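Local coordinates for protein L-lactate dehydrogenase (Trichomonas vaginalis, PDB 4UUL) that is an L-lactate dehydrogenase, reducing pyruvate to L-lactate with NADH, and probably also acts on malate like the malate dehydrogenases to which it is related, at residues B[100-104]-B[130-135]; B[112-116]-B[142-146]; B[161-166]-B[221-225]; B[176-181]-B[193-199]. The protein carries 1 engineered substitution. Where two conformers were deposited one is given. Residues are numbered along the deposited sequence.

Contact 1. Residues B[100-104]-B[130-135]; sequences LISSN and NPDNTN
In this buried contact of the NAD-binding domain, 100-104, inside helix 97-118, packs on the turn and first residues of helix 132-141, within 130-135. The nearest CA pairs are I101 with P131 at 6.5 Å and N104 with N135 at 6.8 Å. Segment 100-104 is helical throughout. N130 is extended (-84/152) and the peptide before P131 is cis, which suits a rigid proline; P131 takes the N-cap position, its O accepting from N135 N at 2.9 Å. N130 OD1 receives D132 N at 3.1 Å, an Asx turn. In a Rossmann fold the loops after the C-terminal ends of the parallel strands line the dinucleotide site. This is the apo enzyme, but N130 and D132 contact NADH in another structure of this protein, N104 is a predicted NAD contact, and D132 OD1 is hydrogen-bonded to ND1 of H186, the predicted proton acceptor. The P131 ring packs against one helix, its CG 3.9 Å from I101 CG1 and its CD 4.1 Å from L100 CG (L100 chi1 t, chi2 p); I101 CG2 meets T134 CG2 at 4.1 Å. Asparagine amides donate and accept at once: N104 (chi1 m) gives ND2 to L100 O at 2.9 Å while OD1 accepts from M89 N, and N135 (chi1 m) binds G129 O through ND2. A water donates to I101 O and N135 OD1, 3.0 Å from each.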
loop_
_atom_site.group_PDB
_atom_site.type_symbol
_atom_site.label_atom_id
_atom_site.label_comp_id
_atom_site.label_asym_id
_atom_site.label_seq_id
_atom_site.Cartn_x
_atom_site.Cartn_y
_atom_site.Cartn_z
ATOM N N LEU B 100 -10.288 18.932 21.866
ATOM C CA LEU B 100 -9.450 18.166 20.966
ATOM C C LEU B 100 -8.120 18.906 20.738
ATOM O O LEU B 100 -7.035 18.297 20.755
ATOM C CB LEU B 100 -10.151 17.986 19.632
ATOM C CG LEU B 100 -9.307 17.245 18.566
ATOM C CD1 LEU B 100 -9.117 15.762 18.939
ATOM C CD2 LEU B 100 -9.964 17.387 17.241
ATOM N N ILE B 101 -8.192 20.213 20.502
ATOM C CA ILE B 101 -7.000 21.011 20.335
ATOM C C ILE B 101 -6.186 20.949 21.611
ATOM O O ILE B 101 -4.969 20.760 21.559
ATOM C CB ILE B 101 -7.364 22.449 19.974
ATOM C CG1 ILE B 101 -8.005 22.522 18.591
ATOM C CG2 ILE B 101 -6.174 23.346 20.101
ATOM C CD1 ILE B 101 -8.848 23.775 18.419
ATOM N N SER B 102 -6.847 21.118 22.756
ATOM C CA SER B 102 -6.148 21.135 24.038
ATOM C C SER B 102 -5.426 19.831 24.346
ATOM O O SER B 102 -4.263 19.836 24.701
ATOM C CB SER B 102 -7.127 21.393 25.160
ATOM O OG SER B 102 -7.613 22.701 25.055
ATOM N N SER B 103 -6.085 18.702 24.130
ATOM C CA SER B 103 -5.458 17.451 24.500
ATOM C C SER B 103 -4.226 17.223 23.608
ATOM O O SER B 103 -3.182 16.701 24.026
ATOM C CB SER B 103 -6.474 16.309 24.395
ATOM O OG SER B 103 -6.819 16.107 23.020
ATOM N N ASN B 104 -4.343 17.574 22.344
ATOM C CA ASN B 104 -3.233 17.364 21.420
ATOM C C ASN B 104 -2.061 18.313 21.657
ATOM O O ASN B 104 -0.944 18.034 21.254
ATOM C CB ASN B 104 -3.718 17.377 19.979
ATOM C CG ASN B 104 -4.327 16.057 19.615
ATOM O OD1 ASN B 104 -3.605 15.112 19.335
ATOM N ND2 ASN B 104 -5.623 15.954 19.682
ATOM N N ASN B 130 -4.746 14.867 13.474
ATOM C CA ASN B 130 -5.542 16.045 13.668
ATOM C C ASN B 130 -5.571 16.549 15.109
ATOM O O ASN B 130 -5.371 15.804 16.071
ATOM C CB ASN B 130 -6.934 15.873 13.091
ATOM C CG ASN B 130 -6.982 16.201 11.584
ATOM O OD1 ASN B 130 -6.365 17.189 11.065
ATOM N ND2 ASN B 130 -7.701 15.359 10.873
ATOM N N PRO B 131 -5.777 17.873 15.273
ATOM C CA PRO B 131 -5.946 18.915 14.259
ATOM C C PRO B 131 -4.585 19.346 13.688
ATOM O O PRO B 131 -3.749 19.855 14.423
ATOM C CB PRO B 131 -6.618 20.055 15.053
ATOM C CG PRO B 131 -6.116 19.880 16.476
ATOM C CD PRO B 131 -5.878 18.419 16.657
ATOM N N ASP B 132 -4.313 19.016 12.432
ATOM C CA ASP B 132 -2.959 19.012 11.928
ATOM C C ASP B 132 -2.311 20.401 11.859
ATOM O O ASP B 132 -1.160 20.549 12.258
ATOM C CB ASP B 132 -2.803 18.223 10.617
ATOM C CG ASP B 132 -3.633 18.730 9.490
ATOM O OD1 ASP B 132 -4.578 19.540 9.710
ATOM O OD2 ASP B 132 -3.371 18.279 8.376
ATOM N N ASN B 133 -2.992 21.444 11.358
ATOM C CA ASN B 133 -2.337 22.725 11.297
ATOM C C ASN B 133 -1.898 23.199 12.673
ATOM O O ASN B 133 -0.793 23.733 12.839
ATOM C CB ASN B 133 -3.264 23.824 10.735
ATOM C CG ASN B 133 -3.796 23.553 9.348
ATOM O OD1 ASN B 133 -4.467 22.531 9.106
ATOM N ND2 ASN B 133 -3.582 24.508 8.441
ATOM N N THR B 134 -2.778 23.062 13.650
ATOM C CA THR B 134 -2.462 23.547 14.993
ATOM C C THR B 134 -1.438 22.645 15.694
ATOM O O THR B 134 -0.500 23.164 16.306
ATOM C CB THR B 134 -3.693 23.737 15.821
ATOM O OG1 THR B 134 -4.440 24.773 15.180
ATOM C CG2 THR B 134 -3.384 24.132 17.262
ATOM N N ASN B 135 -1.545 21.318 15.502
ATOM C CA ASN B 135 -0.524 20.453 16.005
ATOM C C ASN B 135 0.850 20.805 15.442
ATOM O O ASN B 135 1.854 20.768 16.168
ATOM C CB ASN B 135 -0.861 19.004 15.661
ATOM C CG ASN B 135 -2.056 18.463 16.445
ATOM O OD1 ASN B 135 -2.417 18.966 17.505
ATOM N ND2 ASN B 135 -2.558 17.312 16.003
HETATM O O HOH W 1 -2.907 21.201 19.375
#

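Contact 2. Residues B[112-116]-B[142-146]; sequences GEYLS and HAKNL
S116 supplies the main polar link between 112-116, helical within helix 97-118, and the irregular chain 142-146. Its hydroxyl (chi1 t) accepts from N145 N, with N145 N to S116 OG 2.8 Å. Its carbonyl receives a weak bond, N145 ND2 to S116 O at 3.5 Å, and its own N is bound to G112 O at 3.0 Å. A143 to L146 form a type I turn closed by L146 N to A143 O at 3.1 Å. G112 O also takes a CA-H...O contact from A143 CA at 3.4 Å. The closest CA pair, G112 with A143, is 4.5 Å apart; a CB on G112 would fall 3.3 Å from H142 C, so glycine suits this tight approach. E113 OE2 forms a salt bridge with K109 NZ, and H142 ND1 is hydrogen-bonded to I138 O. L115 CB meets L146 CD1 at 3.8 Å, both leucines resting on F151 of strand 151-153. Helix, turn and edge strand thus pack together as expected of the alpha/beta layering in a Rossmann domain.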
loop_
_atom_site.group_PDB
_atom_site.type_symbol
_atom_site.label_atom_id
_atom_site.label_comp_id
_atom_site.label_asym_id
_atom_site.label_seq_id
_atom_site.Cartn_x
_atom_site.Cartn_y
_atom_site.Cartn_z
ATOM N N GLY B 112 7.602 18.127 19.488
ATOM C CA GLY B 112 8.506 19.162 19.034
ATOM C C GLY B 112 9.823 19.120 19.800
ATOM O O GLY B 112 10.934 19.297 19.236
ATOM N N GLU B 113 9.734 18.867 21.097
ATOM C CA GLU B 113 10.931 18.777 21.937
ATOM C C GLU B 113 11.789 17.567 21.551
ATOM O O GLU B 113 13.009 17.685 21.430
ATOM C CB GLU B 113 10.504 18.714 23.380
ATOM C CG GLU B 113 9.981 20.069 23.911
ATOM C CD GLU B 113 9.212 19.931 25.195
ATOM O OE1 GLU B 113 9.069 18.800 25.685
ATOM O OE2 GLU B 113 8.749 20.956 25.733
ATOM N N TYR B 114 11.165 16.421 21.258
ATOM C CA TYR B 114 11.921 15.231 20.849
ATOM C C TYR B 114 12.607 15.496 19.493
ATOM O O TYR B 114 13.744 15.098 19.271
ATOM C CB TYR B 114 11.004 14.047 20.703
ATOM C CG TYR B 114 10.263 13.610 21.927
ATOM C CD1 TYR B 114 10.823 13.725 23.193
ATOM C CD2 TYR B 114 8.989 13.054 21.813
ATOM C CE1 TYR B 114 10.146 13.286 24.333
ATOM C CE2 TYR B 114 8.300 12.643 22.929
ATOM C CZ TYR B 114 8.879 12.749 24.182
ATOM O OH TYR B 114 8.221 12.337 25.307
ATOM N N LEU B 115 11.904 16.119 18.549
ATOM C CA LEU B 115 12.493 16.445 17.266
ATOM C C LEU B 115 13.732 17.324 17.409
ATOM O O LEU B 115 14.768 17.087 16.812
ATOM C CB LEU B 115 11.480 17.135 16.362
ATOM C CG LEU B 115 10.360 16.243 15.835
ATOM C CD1 LEU B 115 9.140 17.068 15.395
ATOM C CD2 LEU B 115 10.894 15.460 14.611
ATOM N N SER B 116 13.585 18.391 18.166
ATOM C CA SER B 116 14.674 19.311 18.364
ATOM C C SER B 116 15.875 18.609 18.989
ATOM O O SER B 116 17.021 18.817 18.586
ATOM C CB SER B 116 14.238 20.475 19.224
ATOM O OG SER B 116 15.323 21.360 19.429
ATOM N N HIS B 142 7.736 24.498 19.856
ATOM C CA HIS B 142 8.435 23.794 20.914
ATOM C C HIS B 142 9.633 22.985 20.428
ATOM O O HIS B 142 10.127 22.130 21.136
ATOM C CB HIS B 142 7.449 22.941 21.695
ATOM C CG HIS B 142 6.457 23.775 22.442
ATOM N ND1 HIS B 142 5.233 24.134 21.926
ATOM C CD2 HIS B 142 6.524 24.330 23.681
ATOM C CE1 HIS B 142 4.592 24.894 22.796
ATOM N NE2 HIS B 142 5.347 25.030 23.869
ATOM N N ALA B 143 10.129 23.331 19.243
ATOM C CA ALA B 143 11.293 22.663 18.680
ATOM C C ALA B 143 12.432 23.683 18.543
ATOM O O ALA B 143 12.674 24.288 17.487
ATOM C CB ALA B 143 10.936 22.062 17.323
ATOM N N LYS B 144 13.172 23.882 19.617
ATOM C CA LYS B 144 14.005 25.071 19.712
ATOM C C LYS B 144 15.165 25.104 18.721
ATOM O O LYS B 144 15.582 26.185 18.302
ATOM C CB LYS B 144 14.502 25.226 21.131
ATOM C CG LYS B 144 15.612 24.308 21.527
ATOM C CD LYS B 144 15.960 24.491 23.013
ATOM C CE LYS B 144 17.011 23.499 23.483
ATOM N NZ LYS B 144 17.422 23.751 24.886
ATOM N N ASN B 145 15.680 23.936 18.330
ATOM C CA ASN B 145 16.815 23.863 17.407
ATOM C C ASN B 145 16.379 23.676 15.943
ATOM O O ASN B 145 17.239 23.510 15.060
ATOM C CB ASN B 145 17.730 22.677 17.752
ATOM C CG ASN B 145 18.369 22.796 19.097
ATOM O OD1 ASN B 145 18.671 23.882 19.546
ATOM N ND2 ASN B 145 18.620 21.651 19.746
ATOM N N LEU B 146 15.082 23.725 15.681
ATOM C CA LEU B 146 14.552 23.609 14.317
ATOM C C LEU B 146 13.937 24.937 13.862
ATOM O O LEU B 146 13.900 25.919 14.618
ATOM C CB LEU B 146 13.569 22.430 14.204
ATOM C CG LEU B 146 14.169 21.077 14.541
ATOM C CD1 LEU B 146 13.103 20.004 14.496
ATOM C CD2 LEU B 146 15.262 20.723 13.554
#

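Contact 3. Residues B[161-166]-B[221-225]; sequences RAYYEV and FFKKI
E165 OE2 and K224 NZ form a salt bridge of 2.7 Å, with K224 the donor, across two helices of the alpha/beta C-terminal domain of the LDH/MDH fold. E165 OE2 is also hydrogen-bonded to Y216 OH. The bend of E165 (chi1 t, chi2 p) and the long arm of K224 (chi1 m, chi2 t, chi3 104°) let the charges meet at the partly exposed margin. R161 NE forms a salt bridge with D58 of the second subunit, so the contact borders the dimer interface; R161 NH1 donates to a water, 2.9 Å away, that gives a weak bond to I225 O at 3.3 Å. Segments 161-166 and 221-225 cross at 127°, axes 10.4 Å apart at closest approach, with A162 and I225 CA atoms 6.6 Å apart. Small A162 lets I225 (m, m) bring CD1 within 3.7 Å of A162 CA. The flat F221 ring (chi1 t) fills the apolar gap, its edge meeting A162 CB at CZ, 3.8 Å, and E165 CG at CD1, 3.8 Å; V166 CG2 lies 3.6 Å from F221 CE1.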
loop_
_atom_site.group_PDB
_atom_site.type_symbol
_atom_site.label_atom_id
_atom_site.label_comp_id
_atom_site.label_asym_id
_atom_site.label_seq_id
_atom_site.Cartn_x
_atom_site.Cartn_y
_atom_site.Cartn_z
ATOM N N ARG B 161 -9.396 14.710 -3.127
ATOM C CA ARG B 161 -10.835 14.545 -3.113
ATOM C C ARG B 161 -11.500 15.537 -4.046
ATOM O O ARG B 161 -12.455 15.208 -4.772
ATOM C CB ARG B 161 -11.428 14.708 -1.726
ATOM C CG ARG B 161 -11.171 13.553 -0.829
ATOM C CD ARG B 161 -11.553 13.828 0.581
ATOM N NE ARG B 161 -11.468 12.652 1.425
ATOM C CZ ARG B 161 -11.394 12.672 2.737
ATOM N NH1 ARG B 161 -11.299 13.857 3.381
ATOM N NH2 ARG B 161 -11.344 11.525 3.357
ATOM N N ALA B 162 -11.058 16.792 -3.968
ATOM C CA ALA B 162 -11.669 17.845 -4.765
ATOM C C ALA B 162 -11.437 17.649 -6.245
ATOM O O ALA B 162 -12.351 17.841 -7.061
ATOM C CB ALA B 162 -11.130 19.198 -4.324
ATOM N N TYR B 163 -10.233 17.204 -6.612
ATOM C CA TYR B 163 -9.977 16.935 -8.022
ATOM C C TYR B 163 -10.872 15.835 -8.581
ATOM O O TYR B 163 -11.413 15.981 -9.679
ATOM C CB TYR B 163 -8.499 16.559 -8.264
ATOM C CG TYR B 163 -7.614 17.731 -8.654
ATOM C CD1 TYR B 163 -7.442 18.101 -9.978
ATOM C CD2 TYR B 163 -6.942 18.481 -7.689
ATOM C CE1 TYR B 163 -6.642 19.175 -10.316
ATOM C CE2 TYR B 163 -6.130 19.554 -8.004
ATOM C CZ TYR B 163 -5.978 19.888 -9.344
ATOM O OH TYR B 163 -5.188 20.951 -9.707
ATOM N N TYR B 164 -11.012 14.753 -7.849
ATOM C CA TYR B 164 -11.835 13.688 -8.388
ATOM C C TYR B 164 -13.289 14.141 -8.520
ATOM O O TYR B 164 -13.951 13.878 -9.526
ATOM C CB TYR B 164 -11.699 12.457 -7.514
ATOM C CG TYR B 164 -12.208 11.237 -8.301
ATOM C CD1 TYR B 164 -13.550 10.912 -8.296
ATOM C CD2 TYR B 164 -11.320 10.426 -9.069
ATOM C CE1 TYR B 164 -14.063 9.831 -9.001
ATOM C CE2 TYR B 164 -11.807 9.324 -9.799
ATOM C CZ TYR B 164 -13.159 9.038 -9.765
ATOM O OH TYR B 164 -13.600 7.964 -10.459
ATOM N N GLU B 165 -13.787 14.887 -7.538
ATOM C CA GLU B 165 -15.162 15.310 -7.574
ATOM C C GLU B 165 -15.398 16.218 -8.770
ATOM O O GLU B 165 -16.376 16.083 -9.476
ATOM C CB GLU B 165 -15.520 16.002 -6.256
ATOM C CG GLU B 165 -16.766 16.800 -6.242
ATOM C CD GLU B 165 -18.033 15.960 -6.515
ATOM O OE1 GLU B 165 -18.002 14.716 -6.340
ATOM O OE2 GLU B 165 -19.066 16.549 -6.916
ATOM N N VAL B 166 -14.515 17.184 -8.978
ATOM C CA VAL B 166 -14.721 18.138 -10.049
ATOM C C VAL B 166 -14.552 17.485 -11.399
ATOM O O VAL B 166 -15.344 17.728 -12.303
ATOM C CB VAL B 166 -13.778 19.353 -9.893
ATOM C CG1 VAL B 166 -13.835 20.224 -11.144
ATOM C CG2 VAL B 166 -14.164 20.127 -8.630
ATOM N N PHE B 221 -20.636 21.566 -3.569
ATOM C CA PHE B 221 -19.303 21.010 -3.714
ATOM C C PHE B 221 -18.631 20.905 -2.338
ATOM O O PHE B 221 -18.173 19.832 -1.966
ATOM C CB PHE B 221 -18.511 21.843 -4.709
ATOM C CG PHE B 221 -17.052 21.603 -4.673
ATOM C CD1 PHE B 221 -16.497 20.475 -5.237
ATOM C CD2 PHE B 221 -16.234 22.547 -4.116
ATOM C CE1 PHE B 221 -15.115 20.285 -5.175
ATOM C CE2 PHE B 221 -14.896 22.378 -4.084
ATOM C CZ PHE B 221 -14.334 21.247 -4.573
ATOM N N PHE B 222 -18.635 21.971 -1.544
ATOM C CA PHE B 222 -17.961 21.891 -0.228
ATOM C C PHE B 222 -18.660 20.913 0.706
ATOM O O PHE B 222 -18.021 20.251 1.556
ATOM C CB PHE B 222 -17.846 23.264 0.448
ATOM C CG PHE B 222 -17.082 23.241 1.760
ATOM C CD1 PHE B 222 -15.719 23.030 1.778
ATOM C CD2 PHE B 222 -17.737 23.426 2.970
ATOM C CE1 PHE B 222 -15.014 23.024 2.968
ATOM C CE2 PHE B 222 -17.033 23.419 4.155
ATOM C CZ PHE B 222 -15.666 23.209 4.149
ATOM N N LYS B 223 -19.971 20.788 0.567
ATOM C CA LYS B 223 -20.691 19.825 1.384
ATOM C C LYS B 223 -20.234 18.412 1.058
ATOM O O LYS B 223 -20.049 17.599 1.963
ATOM C CB LYS B 223 -22.187 19.949 1.172
ATOM C CG LYS B 223 -22.762 21.173 1.861
ATOM C CD LYS B 223 -24.243 21.266 1.626
ATOM C CE LYS B 223 -24.833 22.496 2.270
ATOM N NZ LYS B 223 -26.274 22.581 1.945
ATOM N N LYS B 224 -20.059 18.115 -0.223
ATOM C CA LYS B 224 -19.623 16.784 -0.611
ATOM C C LYS B 224 -18.235 16.528 -0.061
ATOM O O LYS B 224 -17.996 15.475 0.550
ATOM C CB LYS B 224 -19.613 16.646 -2.127
ATOM C CG LYS B 224 -21.004 16.643 -2.722
ATOM C CD LYS B 224 -20.974 16.654 -4.243
ATOM C CE LYS B 224 -21.299 15.307 -4.831
ATOM N NZ LYS B 224 -21.480 15.418 -6.318
ATOM N N ILE B 225 -17.325 17.474 -0.286
ATOM C CA ILE B 225 -15.944 17.426 0.257
ATOM C C ILE B 225 -15.927 17.401 1.796
ATOM O O ILE B 225 -15.115 16.679 2.399
ATOM C CB ILE B 225 -15.096 18.703 -0.207
ATOM C CG1 ILE B 225 -14.940 18.750 -1.718
ATOM C CG2 ILE B 225 -13.740 18.749 0.440
ATOM C CD1 ILE B 225 -14.470 17.479 -2.332
HETATM O O HOH W 2 -11.798 16.505 2.372
#

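Contact 4. Residues B[176-181]-B[193-199]; sequences DVHDII and DLTQATF
Backbone hydrogen bonds join 176-181 to 193-199 in two short antiparallel ladders of the four-stranded antiparallel sheet of the C-terminal domain. Segment 193-199 spans two strands, D193 ending 191-193 and T198 beginning 198-201, and both pair with 177-183. H178 and T198 form a hydrogen-bonded pair, H178 N to T198 O 2.9 Å and T198 N to H178 O 3.0 Å; V177 and F199 are the adjacent non-hydrogen-bonded pair, CA atoms 4.3 Å apart. I181 pairs with D193 likewise, I181 N to D193 O 3.2 Å and D193 N to I181 O 2.9 Å. Between the ladders the register slips by two, near D179 (phi/psi 67/35). Two waters bridge this break: one donates to D179 O (2.8 Å) and D193 O (2.7 Å) and accepts from Q196 N (2.8 Å); the other joins D179 OD2, Q196 O and T198 OG1. Among side chains, D193 OD1 takes T195 N at 2.8 Å, an Asx turn. Branched I180 presents CG1 to L194 CD2 at 3.8 Å. Water and carboxylates thus satisfy polar groups that the interrupted pairing alone does not join.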
loop_
_atom_site.group_PDB
_atom_site.type_symbol
_atom_site.label_atom_id
_atom_site.label_comp_id
_atom_site.label_asym_id
_atom_site.label_seq_id
_atom_site.Cartn_x
_atom_site.Cartn_y
_atom_site.Cartn_z
ATOM N N ASP B 176 -6.971 16.572 -16.638
ATOM C CA ASP B 176 -7.460 17.680 -17.450
ATOM C C ASP B 176 -8.086 18.797 -16.643
ATOM O O ASP B 176 -8.668 19.696 -17.220
ATOM C CB ASP B 176 -8.431 17.148 -18.488
ATOM C CG ASP B 176 -7.702 16.393 -19.586
ATOM O OD1 ASP B 176 -6.635 16.904 -20.039
ATOM O OD2 ASP B 176 -8.157 15.298 -19.953
ATOM N N VAL B 177 -7.965 18.732 -15.316
ATOM C CA VAL B 177 -8.419 19.799 -14.418
ATOM C C VAL B 177 -7.148 20.360 -13.813
ATOM O O VAL B 177 -6.205 19.620 -13.600
ATOM C CB VAL B 177 -9.356 19.268 -13.343
ATOM C CG1 VAL B 177 -9.821 20.376 -12.409
ATOM C CG2 VAL B 177 -10.546 18.568 -13.983
ATOM N N HIS B 178 -7.135 21.662 -13.559
ATOM C CA HIS B 178 -5.942 22.371 -13.124
ATOM C C HIS B 178 -6.283 23.417 -12.084
ATOM O O HIS B 178 -7.310 24.067 -12.178
ATOM C CB HIS B 178 -5.306 23.078 -14.331
ATOM C CG HIS B 178 -5.005 22.150 -15.455
ATOM N ND1 HIS B 178 -3.856 21.390 -15.513
ATOM C CD2 HIS B 178 -5.728 21.830 -16.549
ATOM C CE1 HIS B 178 -3.880 20.649 -16.614
ATOM N NE2 HIS B 178 -5.008 20.899 -17.257
ATOM N N ASP B 179 -5.380 23.582 -11.137
ATOM C CA ASP B 179 -5.380 24.725 -10.214
ATOM C C ASP B 179 -6.551 24.764 -9.254
ATOM O O ASP B 179 -6.988 25.849 -8.855
ATOM C CB ASP B 179 -5.241 26.045 -10.976
ATOM C CG ASP B 179 -3.940 26.144 -11.705
ATOM O OD1 ASP B 179 -2.922 25.600 -11.232
ATOM O OD2 ASP B 179 -3.939 26.755 -12.786
ATOM N N ILE B 180 -7.015 23.610 -8.809
ATOM C CA ILE B 180 -7.845 23.520 -7.597
ATOM C C ILE B 180 -6.943 23.671 -6.372
ATOM O O ILE B 180 -5.870 23.087 -6.326
ATOM C CB ILE B 180 -8.605 22.185 -7.541
ATOM C CG1 ILE B 180 -9.594 22.104 -8.700
ATOM C CG2 ILE B 180 -9.273 22.008 -6.184
ATOM C CD1 ILE B 180 -10.312 20.763 -8.774
ATOM N N ILE B 181 -7.376 24.463 -5.381
ATOM C CA ILE B 181 -6.538 24.710 -4.221
ATOM C C ILE B 181 -7.362 24.541 -2.954
ATOM O O ILE B 181 -8.519 24.962 -2.906
ATOM C CB ILE B 181 -6.004 26.159 -4.235
ATOM C CG1 ILE B 181 -5.318 26.474 -5.567
ATOM C CG2 ILE B 181 -5.096 26.411 -3.023
ATOM C CD1 ILE B 181 -5.112 27.955 -5.756
ATOM N N ASP B 193 -11.225 25.921 -2.950
ATOM C CA ASP B 193 -11.300 27.002 -3.918
ATOM C C ASP B 193 -11.270 26.490 -5.351
ATOM O O ASP B 193 -10.294 25.826 -5.770
ATOM C CB ASP B 193 -10.098 27.905 -3.681
ATOM C CG ASP B 193 -9.982 29.077 -4.659
ATOM O OD1 ASP B 193 -11.001 29.500 -5.228
ATOM O OD2 ASP B 193 -8.838 29.574 -4.809
ATOM N N LEU B 194 -12.342 26.748 -6.076
ATOM C CA LEU B 194 -12.453 26.460 -7.483
ATOM C C LEU B 194 -12.304 27.681 -8.347
ATOM O O LEU B 194 -12.451 27.565 -9.569
ATOM C CB LEU B 194 -13.790 25.781 -7.779
ATOM C CG LEU B 194 -14.028 24.448 -7.072
ATOM C CD1 LEU B 194 -15.357 23.800 -7.519
ATOM C CD2 LEU B 194 -12.828 23.464 -7.196
ATOM N N THR B 195 -12.093 28.850 -7.757
ATOM C CA THR B 195 -12.111 30.108 -8.541
ATOM C C THR B 195 -10.921 30.320 -9.467
ATOM O O THR B 195 -10.999 31.168 -10.353
ATOM C CB THR B 195 -12.304 31.346 -7.666
ATOM O OG1 THR B 195 -11.147 31.563 -6.886
ATOM C CG2 THR B 195 -13.503 31.202 -6.779
ATOM N N GLN B 196 -9.836 29.558 -9.273
ATOM C CA GLN B 196 -8.700 29.593 -10.187
ATOM C C GLN B 196 -8.793 28.498 -11.237
ATOM O O GLN B 196 -8.086 28.539 -12.236
ATOM C CB GLN B 196 -7.377 29.347 -9.479
ATOM C CG GLN B 196 -7.296 29.782 -8.018
ATOM C CD GLN B 196 -7.353 31.283 -7.818
ATOM O OE1 GLN B 196 -6.981 32.104 -8.710
ATOM N NE2 GLN B 196 -7.744 31.668 -6.618
ATOM N N ALA B 197 -9.659 27.519 -11.018
ATOM C CA ALA B 197 -9.504 26.251 -11.708
ATOM C C ALA B 197 -9.933 26.304 -13.170
ATOM O O ALA B 197 -10.910 26.980 -13.548
ATOM C CB ALA B 197 -10.288 25.182 -10.993
ATOM N N THR B 198 -9.194 25.568 -13.981
ATOM C CA THR B 198 -9.523 25.419 -15.387
ATOM C C THR B 198 -9.607 23.938 -15.732
ATOM O O THR B 198 -9.171 23.078 -14.971
ATOM C CB THR B 198 -8.487 26.070 -16.316
ATOM O OG1 THR B 198 -7.164 25.620 -15.978
ATOM C CG2 THR B 198 -8.560 27.604 -16.223
ATOM N N PHE B 199 -10.254 23.642 -16.863
ATOM C CA PHE B 199 -10.317 22.275 -17.335
ATOM C C PHE B 199 -10.321 22.284 -18.854
ATOM O O PHE B 199 -10.761 23.241 -19.484
ATOM C CB PHE B 199 -11.539 21.554 -16.780
ATOM C CG PHE B 199 -12.855 21.972 -17.382
ATOM C CD1 PHE B 199 -13.453 23.182 -17.068
ATOM C CD2 PHE B 199 -13.485 21.140 -18.294
ATOM C CE1 PHE B 199 -14.641 23.552 -17.661
ATOM C CE2 PHE B 199 -14.677 21.514 -18.885
ATOM C CZ PHE B 199 -15.261 22.709 -18.541
HETATM O O HOH W 3 -9.305 27.064 -8.005
HETATM O O HOH W 4 -6.210 27.321 -14.063
#

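Overall arrangement
Contacts 1 and 2 belong to the NAD-binding domain and share helix 97-118, with centres about 17 Å apart; their segments alternate along the chain. Contact 1 lies by the cofactor site and the predicted proton acceptor, the side chain of N130 being about 4 Å from that of H186, whereas contact 2 packs on the part of the helix farther from that site. Contacts 3 and 4 lie in the C-terminal domain, centres about 12 Å apart, and meet where Y163 OH stands 3.0 Å from D179 N. Contact 3 also approaches the predicted active site, its R161 side chain about 7 Å from that of H186. Contacts 2 and 4 are about 37 Å apart, centre to centre.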